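Long-range contacts in uncharacterized protein (PDB 2A1V), which is of unknown function but belongs to the YjbR family and folds as a single alpha/beta unit round an antiparallel sheet: residues 15-20 with 106-111; 38-43 with 126-131; 63-68 with 87-92. All coordinates share one frame; numbering follows the deposited sequence.

Contact 1: residues 15-20 with 106-111; sequences SVCDEL and ELLRGS
Val16 and Leu108 meet tip to tip, with the CG1 methyl of Val16 lying 3.6 Å from CD2 of Leu108. Val16 CG1 is anti to the backbone N (chi1 166°), and in that setting it also comes within 4.2 Å of Arg109 CG. The other branch of the leucine serves the next residue: CD1 of Leu108 packs 4.1 Å from SG of Cys17, and CD2 is just as near to the sulfur, which thus sits against both ends of the fork. Beside this apolar patch the contact turns polar. Arg109 NH2 donates to OE1 of Glu19 over 3.1 Å in a salt bridge with an N-H...O angle of 155°. The oxygen lies at the edge of the guanidinium, close to its plane, and is approached on the syn side from somewhat out of the carboxylate plane. Because carboxylate and guanidinium planes stand 88° apart, the two groups join through one N-H and one oxygen and not as a flat, two-pronged pair. The segments belong to helices 10-17 and 101-119, both of which rest on strand 43-51 of the six-stranded antiparallel sheet: Cys17 and, from the turn, Leu20 touch Tyr47, and Leu108 touches Ala48. Further out, the type I turn from Cys17 to Leu20 holds Glu19 where its carboxylate faces Arg109. Arg109 has a second partner: its NH1 bonds to the carbonyl oxygen of Glu135, while Leu134 packs against its side chain.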
loop_
_atom_site.group_PDB
_atom_site.type_symbol
_atom_site.label_atom_id
_atom_site.label_comp_id
_atom_site.label_asym_id
_atom_site.label_seq_id
_atom_site.Cartn_x
_atom_site.Cartn_y
_atom_site.Cartn_z
ATOM N N SER A 15 -6.291 9.786 0.503
ATOM C CA SER A 15 -6.034 10.706 -0.572
ATOM C C SER A 15 -5.245 10.051 -1.711
ATOM O O SER A 15 -5.393 10.454 -2.876
ATOM C CB SER A 15 -5.338 12.009 -0.073
ATOM O OG SER A 15 -3.924 11.845 0.149
ATOM N N VAL A 16 -4.380 9.095 -1.381
ATOM C CA VAL A 16 -3.575 8.429 -2.388
ATOM C C VAL A 16 -4.444 7.356 -3.018
ATOM O O VAL A 16 -4.592 7.297 -4.240
ATOM C CB VAL A 16 -2.292 7.842 -1.781
ATOM C CG1 VAL A 16 -1.624 6.859 -2.765
ATOM C CG2 VAL A 16 -1.347 8.980 -1.406
ATOM N N CYS A 17 -5.103 6.564 -2.180
ATOM C CA CYS A 17 -5.867 5.390 -2.663
ATOM C C CYS A 17 -7.150 5.748 -3.433
ATOM O O CYS A 17 -7.550 5.013 -4.290
ATOM C CB CYS A 17 -6.145 4.410 -1.496
ATOM S SG CYS A 17 -4.638 3.802 -0.789
ATOM N N ASP A 18 -7.749 6.896 -3.122
ATOM C CA ASP A 18 -8.950 7.391 -3.793
ATOM C C ASP A 18 -8.693 7.615 -5.290
ATOM O O ASP A 18 -9.626 7.571 -6.075
ATOM C CB ASP A 18 -9.425 8.736 -3.200
ATOM C CG ASP A 18 -10.231 8.593 -1.917
ATOM O OD1 ASP A 18 -10.597 7.476 -1.486
ATOM O OD2 ASP A 18 -10.505 9.637 -1.319
ATOM N N GLU A 19 -7.448 7.887 -5.666
ATOM C CA GLU A 19 -7.064 8.082 -7.076
ATOM C C GLU A 19 -6.729 6.807 -7.878
ATOM O O GLU A 19 -6.462 6.895 -9.090
ATOM C CB GLU A 19 -5.790 8.872 -7.156
ATOM C CG GLU A 19 -5.695 10.050 -6.283
ATOM C CD GLU A 19 -4.244 10.439 -6.180
ATOM O OE1 GLU A 19 -3.419 9.508 -6.479
ATOM O OE2 GLU A 19 -3.934 11.612 -5.801
ATOM N N LEU A 20 -6.639 5.668 -7.190
ATOM C CA LEU A 20 -6.217 4.417 -7.815
ATOM C C LEU A 20 -7.467 3.704 -8.300
ATOM O O LEU A 20 -8.440 3.563 -7.556
ATOM C CB LEU A 20 -5.451 3.560 -6.837
ATOM C CG LEU A 20 -4.311 4.283 -6.152
ATOM C CD1 LEU A 20 -3.638 3.449 -5.044
ATOM C CD2 LEU A 20 -3.322 4.750 -7.215
ATOM N N GLU A 106 5.167 6.490 -2.983
ATOM C CA GLU A 106 5.616 5.569 -4.011
ATOM C C GLU A 106 5.522 4.092 -3.606
ATOM O O GLU A 106 5.265 3.220 -4.475
ATOM C CB GLU A 106 7.054 5.897 -4.317
ATOM C CG GLU A 106 7.677 5.123 -5.469
ATOM C CD GLU A 106 8.810 4.160 -5.069
ATOM O OE1 GLU A 106 9.822 4.620 -4.454
ATOM O OE2 GLU A 106 8.685 2.949 -5.436
ATOM N N LEU A 107 5.773 3.783 -2.325
ATOM C CA LEU A 107 5.668 2.383 -1.890
ATOM C C LEU A 107 4.220 1.984 -1.900
ATOM O O LEU A 107 3.905 0.861 -2.304
ATOM C CB LEU A 107 6.264 2.125 -0.524
ATOM C CG LEU A 107 7.779 2.276 -0.486
ATOM C CD1 LEU A 107 8.226 2.201 1.023
ATOM C CD2 LEU A 107 8.423 1.267 -1.350
ATOM N N LEU A 108 3.343 2.924 -1.554
ATOM C CA LEU A 108 1.909 2.654 -1.512
ATOM C C LEU A 108 1.350 2.430 -2.911
ATOM O O LEU A 108 0.669 1.462 -3.172
ATOM C CB LEU A 108 1.221 3.771 -0.768
ATOM C CG LEU A 108 -0.304 3.733 -0.687
ATOM C CD1 LEU A 108 -0.867 2.410 -0.146
ATOM C CD2 LEU A 108 -0.753 4.893 0.126
ATOM N N ARG A 109 1.746 3.284 -3.840
ATOM C CA ARG A 109 1.420 3.098 -5.264
ATOM C C ARG A 109 2.063 1.856 -5.822
ATOM O O ARG A 109 1.431 1.145 -6.589
ATOM C CB ARG A 109 1.853 4.305 -6.094
ATOM C CG ARG A 109 1.024 5.501 -5.765
ATOM C CD ARG A 109 1.534 6.793 -6.433
ATOM N NE ARG A 109 0.342 7.548 -6.804
ATOM C CZ ARG A 109 0.115 8.069 -8.003
ATOM N NH1 ARG A 109 1.071 8.013 -8.953
ATOM N NH2 ARG A 109 -1.064 8.665 -8.228
ATOM N N GLY A 110 3.289 1.564 -5.390
ATOM C CA GLY A 110 3.960 0.357 -5.839
ATOM C C GLY A 110 3.265 -0.941 -5.420
ATOM O O GLY A 110 3.250 -1.945 -6.185
ATOM N N SER A 111 2.727 -0.948 -4.193
ATOM C CA SER A 111 2.064 -2.129 -3.632
ATOM C C SER A 111 0.789 -2.437 -4.466
ATOM O O SER A 111 0.587 -3.550 -4.907
ATOM C CB SER A 111 1.714 -1.892 -2.148
ATOM O OG SER A 111 1.027 -3.004 -1.594
#

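Contact 2: residues 38-43 with 126-131; sequences VGYLSK and KELGLP
The phenol ring of Tyr40 has the CD1 methyl of Leu128 over one face and the carboxylate of Glu127 at its edge. The methyl stands 3.9 Å from the ring centroid and 25° off the normal, a CH-pi contact displaced toward the rim, where CD1 comes 3.6 Å from Tyr40 CD2. At the edge, Tyr40 OH donates to OE1 of Glu127 across 2.6 Å, meeting that oxygen nearly along its C-O axis. Ring and carboxylate planes are turned 34° from each other. Glu127 is bent at chi2 (-136°), which swings its CD round to the plane of the ring; the carbonyl oxygen of Lys43 lies in that plane beside CD1, on the other side of the ring from Glu127. The second leucine branch, CD2 of Leu128, lies against the CE1 side of the ring and also reaches the backbone, 3.8 Å from CA of Gly39. Helix 122-128 ends here in a Schellman motif: Gly129, with positive phi, is the C-prime residue, and Leu130 N bonds back to Arg125 O. That reversal sends the chain inward, where Leu130 CD2 packs 4.0 Å from CG2 of Val38, at the end of strand 33-38. An alanine in place of Tyr40 would probably leave Glu127 OE1 without its hydroxyl donor and both methyls of Leu128 without the ring they pack on. Beyond the first shell, Tyr112 of helix 101-119 touches both Val38 and Leu130, and His22 NE2 bonds to the carbonyl oxygen of Leu128.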
loop_
_atom_site.group_PDB
_atom_site.type_symbol
_atom_site.label_atom_id
_atom_site.label_comp_id
_atom_site.label_asym_id
_atom_site.label_seq_id
_atom_site.Cartn_x
_atom_site.Cartn_y
_atom_site.Cartn_z
ATOM N N VAL A 38 -8.058 -3.953 -4.395
ATOM C CA VAL A 38 -8.242 -3.594 -5.784
ATOM C C VAL A 38 -8.880 -4.761 -6.543
ATOM O O VAL A 38 -8.541 -5.944 -6.334
ATOM C CB VAL A 38 -6.886 -3.163 -6.442
ATOM C CG1 VAL A 38 -5.828 -4.246 -6.307
ATOM C CG2 VAL A 38 -7.039 -2.821 -7.894
ATOM N N GLY A 39 -9.811 -4.414 -7.418
ATOM C CA GLY A 39 -10.356 -5.359 -8.380
ATOM C C GLY A 39 -11.841 -5.291 -8.574
ATOM O O GLY A 39 -12.432 -4.256 -8.393
ATOM N N TYR A 40 -12.440 -6.397 -9.002
ATOM C CA TYR A 40 -13.902 -6.443 -9.189
ATOM C C TYR A 40 -14.538 -6.507 -7.802
ATOM O O TYR A 40 -13.920 -6.890 -6.791
ATOM C CB TYR A 40 -14.359 -7.671 -10.033
ATOM C CG TYR A 40 -13.627 -7.911 -11.374
ATOM C CD1 TYR A 40 -12.347 -8.542 -11.408
ATOM C CD2 TYR A 40 -14.219 -7.545 -12.599
ATOM C CE1 TYR A 40 -11.680 -8.820 -12.628
ATOM C CE2 TYR A 40 -13.568 -7.789 -13.824
ATOM C CZ TYR A 40 -12.286 -8.424 -13.855
ATOM O OH TYR A 40 -11.617 -8.661 -15.068
ATOM N N LEU A 41 -15.789 -6.134 -7.753
ATOM C CA LEU A 41 -16.554 -6.318 -6.546
ATOM C C LEU A 41 -16.616 -7.791 -6.174
ATOM O O LEU A 41 -16.606 -8.101 -4.998
ATOM C CB LEU A 41 -17.940 -5.628 -6.660
ATOM C CG LEU A 41 -17.952 -4.118 -6.369
ATOM C CD1 LEU A 41 -19.432 -3.614 -6.308
ATOM C CD2 LEU A 41 -17.233 -3.758 -5.034
ATOM N N SER A 42 -16.567 -8.708 -7.145
ATOM C CA SER A 42 -16.555 -10.141 -6.832
ATOM C C SER A 42 -15.175 -10.797 -6.705
ATOM O O SER A 42 -15.066 -12.009 -6.451
ATOM C CB SER A 42 -17.376 -10.911 -7.875
ATOM O OG SER A 42 -16.672 -10.957 -9.121
ATOM N N LYS A 43 -14.117 -10.032 -6.935
ATOM C CA LYS A 43 -12.742 -10.537 -6.831
ATOM C C LYS A 43 -11.779 -9.370 -6.622
ATOM O O LYS A 43 -11.318 -8.781 -7.559
ATOM C CB LYS A 43 -12.349 -11.329 -8.082
ATOM C CG LYS A 43 -10.973 -12.067 -7.962
ATOM C CD LYS A 43 -10.291 -12.139 -9.358
ATOM C CE LYS A 43 -8.744 -12.259 -9.287
ATOM N NZ LYS A 43 -8.184 -12.704 -10.570
ATOM N N LYS A 126 -6.960 -5.510 -18.632
ATOM C CA LYS A 126 -7.573 -4.875 -19.804
ATOM C C LYS A 126 -9.094 -4.666 -19.595
ATOM O O LYS A 126 -9.587 -3.595 -19.805
ATOM C CB LYS A 126 -7.307 -5.698 -21.056
ATOM C CG LYS A 126 -7.371 -4.849 -22.355
ATOM C CD LYS A 126 -7.845 -5.595 -23.614
ATOM C CE LYS A 126 -8.103 -4.601 -24.797
ATOM N NZ LYS A 126 -8.105 -5.260 -26.195
ATOM N N GLU A 127 -9.803 -5.681 -19.117
ATOM C CA GLU A 127 -11.260 -5.606 -19.005
ATOM C C GLU A 127 -11.646 -4.542 -18.026
ATOM O O GLU A 127 -12.365 -3.558 -18.327
ATOM C CB GLU A 127 -11.825 -6.930 -18.514
ATOM C CG GLU A 127 -13.293 -7.085 -18.864
ATOM C CD GLU A 127 -14.113 -7.618 -17.769
ATOM O OE1 GLU A 127 -13.539 -8.166 -16.807
ATOM O OE2 GLU A 127 -15.345 -7.510 -17.904
ATOM N N LEU A 128 -11.071 -4.688 -16.847
ATOM C CA LEU A 128 -11.394 -3.840 -15.740
ATOM C C LEU A 128 -10.775 -2.462 -15.984
ATOM O O LEU A 128 -11.332 -1.425 -15.588
ATOM C CB LEU A 128 -10.857 -4.551 -14.497
ATOM C CG LEU A 128 -11.275 -4.213 -13.098
ATOM C CD1 LEU A 128 -12.751 -4.302 -12.909
ATOM C CD2 LEU A 128 -10.516 -5.118 -12.171
ATOM N N GLY A 129 -9.641 -2.441 -16.678
ATOM C CA GLY A 129 -8.892 -1.220 -16.884
ATOM C C GLY A 129 -7.902 -0.913 -15.768
ATOM O O GLY A 129 -7.803 0.246 -15.319
ATOM N N LEU A 130 -7.115 -1.891 -15.339
ATOM C CA LEU A 130 -6.042 -1.618 -14.386
ATOM C C LEU A 130 -4.803 -1.168 -15.133
ATOM O O LEU A 130 -4.403 -1.853 -16.054
ATOM C CB LEU A 130 -5.711 -2.885 -13.591
ATOM C CG LEU A 130 -6.884 -3.480 -12.822
ATOM C CD1 LEU A 130 -6.466 -4.749 -12.102
ATOM C CD2 LEU A 130 -7.498 -2.448 -11.850
ATOM N N PRO A 131 -4.178 -0.025 -14.735
ATOM C CA PRO A 131 -3.090 0.502 -15.554
ATOM C C PRO A 131 -1.720 -0.173 -15.346
ATOM O O PRO A 131 -1.452 -0.716 -14.273
ATOM C CB PRO A 131 -3.053 1.952 -15.161
ATOM C CG PRO A 131 -3.347 1.896 -13.692
ATOM C CD PRO A 131 -4.431 0.847 -13.574
#

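Contact 3: residues 63-68 with 87-92; sequences VDPERG and KKHWVT
Val63 and Val91 cross at about a right angle, and each offers both of its methyls to the other. Val63 CG1 lies 4.0 Å from CG2 of Val91, and Val63 CG2 is at the same separation from Val91 CG1. Val63 CG1 is anti to the carbonyl carbon (chi1 -70°), which leaves CG2 between that carbon and the backbone N; since this residue was modelled in two conformers, the pairing of methyls holds for the one described. Gly68 closes the patch from the first turn of helix 65-74, its CA 4.3 Å from Val91 CG1. A side chain at this glycine would point toward the strand and run into Val63 CG2.

Pro65 is exposed, beside the loop before strand 90-94. Its CG is 3.5 Å from the carbonyl oxygen of Lys88 and, more loosely, approaches the His89 ring obliquely at ND1. The backbones are joined by Val63 N, which donates to His89 O over 2.9 Å with an N-H...O angle of 160°. Val63, just past the end of strand 58-62, thereby continues the antiparallel pairing with strand 90-94, in which Val91 is bonded to Leu61. The chain then enters helix 65-74, N-capped by Asp64: OD2 accepts from Arg67 N at 3.2 Å and, weakly, from Glu66 N.

The carbonyl oxygens of Val63 and His89 come close as two acceptors, which would tend to repel each other. A water in the plane of the His89 ring is hydrogen-bonded to ND1 at 2.9 Å and donates to Val63 O, a bond whose short length is doubtful, bridging the segments. The chemistry implies a division of labour: one nearly straight backbone bond probably helps to fix the register and valine methyls fill the interior, while proline, imidazole and water lie on the more exposed side.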
loop_
_atom_site.group_PDB
_atom_site.type_symbol
_atom_site.label_atom_id
_atom_site.label_comp_id
_atom_site.label_asym_id
_atom_site.label_seq_id
_atom_site.Cartn_x
_atom_site.Cartn_y
_atom_site.Cartn_z
ATOM N N VAL A 63 5.728 -5.468 -1.296
ATOM C CA VAL A 63 7.010 -5.028 -1.878
ATOM C C VAL A 63 7.692 -6.207 -2.521
ATOM O O VAL A 63 7.510 -7.319 -2.084
ATOM C CB VAL A 63 8.023 -4.472 -0.818
ATOM C CG1 VAL A 63 7.588 -3.153 -0.242
ATOM C CG2 VAL A 63 8.270 -5.489 0.291
ATOM N N ASP A 64 8.470 -5.969 -3.570
ATOM C CA ASP A 64 9.319 -7.016 -4.133
ATOM C C ASP A 64 10.288 -7.492 -3.006
ATOM O O ASP A 64 10.785 -6.676 -2.295
ATOM C CB ASP A 64 10.079 -6.420 -5.309
ATOM C CG ASP A 64 11.280 -7.232 -5.688
ATOM O OD1 ASP A 64 11.116 -8.298 -6.306
ATOM O OD2 ASP A 64 12.395 -6.784 -5.381
ATOM N N PRO A 65 10.472 -8.814 -2.805
ATOM C CA PRO A 65 11.319 -9.304 -1.709
ATOM C C PRO A 65 12.692 -8.639 -1.596
ATOM O O PRO A 65 13.104 -8.286 -0.510
ATOM C CB PRO A 65 11.446 -10.782 -2.025
ATOM C CG PRO A 65 10.112 -11.118 -2.682
ATOM C CD PRO A 65 9.829 -9.928 -3.539
ATOM N N GLU A 66 13.361 -8.407 -2.713
ATOM C CA GLU A 66 14.665 -7.811 -2.652
ATOM C C GLU A 66 14.590 -6.437 -2.093
ATOM O O GLU A 66 15.444 -6.032 -1.278
ATOM C CB GLU A 66 15.320 -7.706 -4.028
ATOM C CG GLU A 66 16.854 -7.522 -3.923
ATOM C CD GLU A 66 17.584 -7.556 -5.283
ATOM O OE1 GLU A 66 17.275 -8.469 -6.115
ATOM O OE2 GLU A 66 18.453 -6.657 -5.510
ATOM N N ARG A 67 13.607 -5.690 -2.586
ATOM C CA ARG A 67 13.462 -4.312 -2.183
ATOM C C ARG A 67 13.030 -4.191 -0.711
ATOM O O ARG A 67 13.465 -3.295 -0.037
ATOM C CB ARG A 67 12.498 -3.561 -3.085
ATOM C CG ARG A 67 12.304 -2.171 -2.563
ATOM C CD ARG A 67 11.754 -1.255 -3.556
ATOM N NE ARG A 67 11.963 0.145 -3.187
ATOM C CZ ARG A 67 11.226 1.128 -3.677
ATOM N NH1 ARG A 67 10.230 0.871 -4.532
ATOM N NH2 ARG A 67 11.471 2.368 -3.309
ATOM N N GLY A 68 12.168 -5.089 -0.249
ATOM C CA GLY A 68 11.797 -5.153 1.170
ATOM C C GLY A 68 13.013 -5.368 2.069
ATOM O O GLY A 68 13.159 -4.719 3.111
ATOM N N LYS A 87 5.527 -12.551 5.278
ATOM C CA LYS A 87 6.682 -11.685 5.436
ATOM C C LYS A 87 7.675 -11.856 4.265
ATOM O O LYS A 87 8.639 -11.133 4.161
ATOM C CB LYS A 87 7.330 -11.880 6.817
ATOM C CG LYS A 87 6.435 -11.375 7.973
ATOM C CD LYS A 87 6.799 -11.960 9.335
ATOM C CE LYS A 87 5.570 -12.202 10.217
ATOM N NZ LYS A 87 5.080 -11.011 10.978
ATOM N N LYS A 88 7.402 -12.795 3.363
ATOM C CA LYS A 88 8.107 -12.846 2.098
ATOM C C LYS A 88 7.714 -11.625 1.215
ATOM O O LYS A 88 8.490 -11.207 0.367
ATOM C CB LYS A 88 7.766 -14.150 1.337
ATOM C CG LYS A 88 8.414 -15.426 1.879
ATOM C CD LYS A 88 8.177 -16.717 1.015
ATOM C CE LYS A 88 6.660 -17.034 0.769
ATOM N NZ LYS A 88 5.909 -17.239 2.034
ATOM N N HIS A 89 6.489 -11.097 1.386
ATOM C CA HIS A 89 5.954 -10.084 0.453
ATOM C C HIS A 89 5.480 -8.780 1.055
ATOM O O HIS A 89 5.368 -7.776 0.350
ATOM C CB HIS A 89 4.846 -10.710 -0.377
ATOM C CG HIS A 89 5.295 -11.912 -1.157
ATOM N ND1 HIS A 89 6.031 -11.802 -2.305
ATOM C CD2 HIS A 89 5.154 -13.239 -0.930
ATOM C CE1 HIS A 89 6.293 -13.006 -2.781
ATOM N NE2 HIS A 89 5.769 -13.898 -1.966
ATOM N N TRP A 90 5.241 -8.785 2.350
ATOM C CA TRP A 90 4.715 -7.586 3.097
ATOM C C TRP A 90 5.683 -7.000 4.127
ATOM O O TRP A 90 6.338 -7.715 4.877
ATOM C CB TRP A 90 3.484 -7.967 3.878
ATOM C CG TRP A 90 2.302 -8.314 3.083
ATOM C CD1 TRP A 90 2.030 -9.499 2.564
ATOM C CD2 TRP A 90 1.213 -7.453 2.728
ATOM N NE1 TRP A 90 0.816 -9.487 1.936
ATOM C CE2 TRP A 90 0.285 -8.237 2.015
ATOM C CE3 TRP A 90 0.929 -6.092 2.942
ATOM C CZ2 TRP A 90 -0.887 -7.710 1.467
ATOM C CZ3 TRP A 90 -0.268 -5.568 2.414
ATOM C CH2 TRP A 90 -1.142 -6.372 1.680
ATOM N N VAL A 91 5.746 -5.689 4.171
ATOM C CA VAL A 91 6.435 -4.977 5.254
ATOM C C VAL A 91 5.419 -4.071 5.946
ATOM O O VAL A 91 4.374 -3.766 5.370
ATOM C CB VAL A 91 7.613 -4.110 4.744
ATOM C CG1 VAL A 91 8.798 -5.015 4.202
ATOM C CG2 VAL A 91 7.138 -3.032 3.689
ATOM N N THR A 92 5.749 -3.634 7.154
ATOM C CA THR A 92 4.904 -2.715 7.939
ATOM C C THR A 92 5.795 -1.496 8.277
ATOM O O THR A 92 6.900 -1.640 8.792
ATOM C CB THR A 92 4.291 -3.470 9.233
ATOM O OG1 THR A 92 3.380 -4.479 8.800
ATOM C CG2 THR A 92 3.563 -2.517 10.184
HETATM O O HOH W 1 6.206 -9.068 -3.364
#

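Overall arrangement
The three contacts tie segments distant in sequence to one antiparallel sheet. Contacts 1 and 3 touch directly: Glu106 OE2 forms a salt bridge of 2.7 Å with Arg67 NH1, and Leu107 CD2 packs 3.6 Å from Arg67 CZ, so that helices 65-74 and 101-119 are joined although the contact centres are about 17 Å apart. Contact 2 stands apart, its centre about 16 Å from that of contact 1 and about 23 Å from that of contact 3. Helix 122-128 follows helix 101-119, and the segments of contacts 1 and 2 alternate along the chain, while contact 3 is nested within the loops both close. Nothing here identifies an active site.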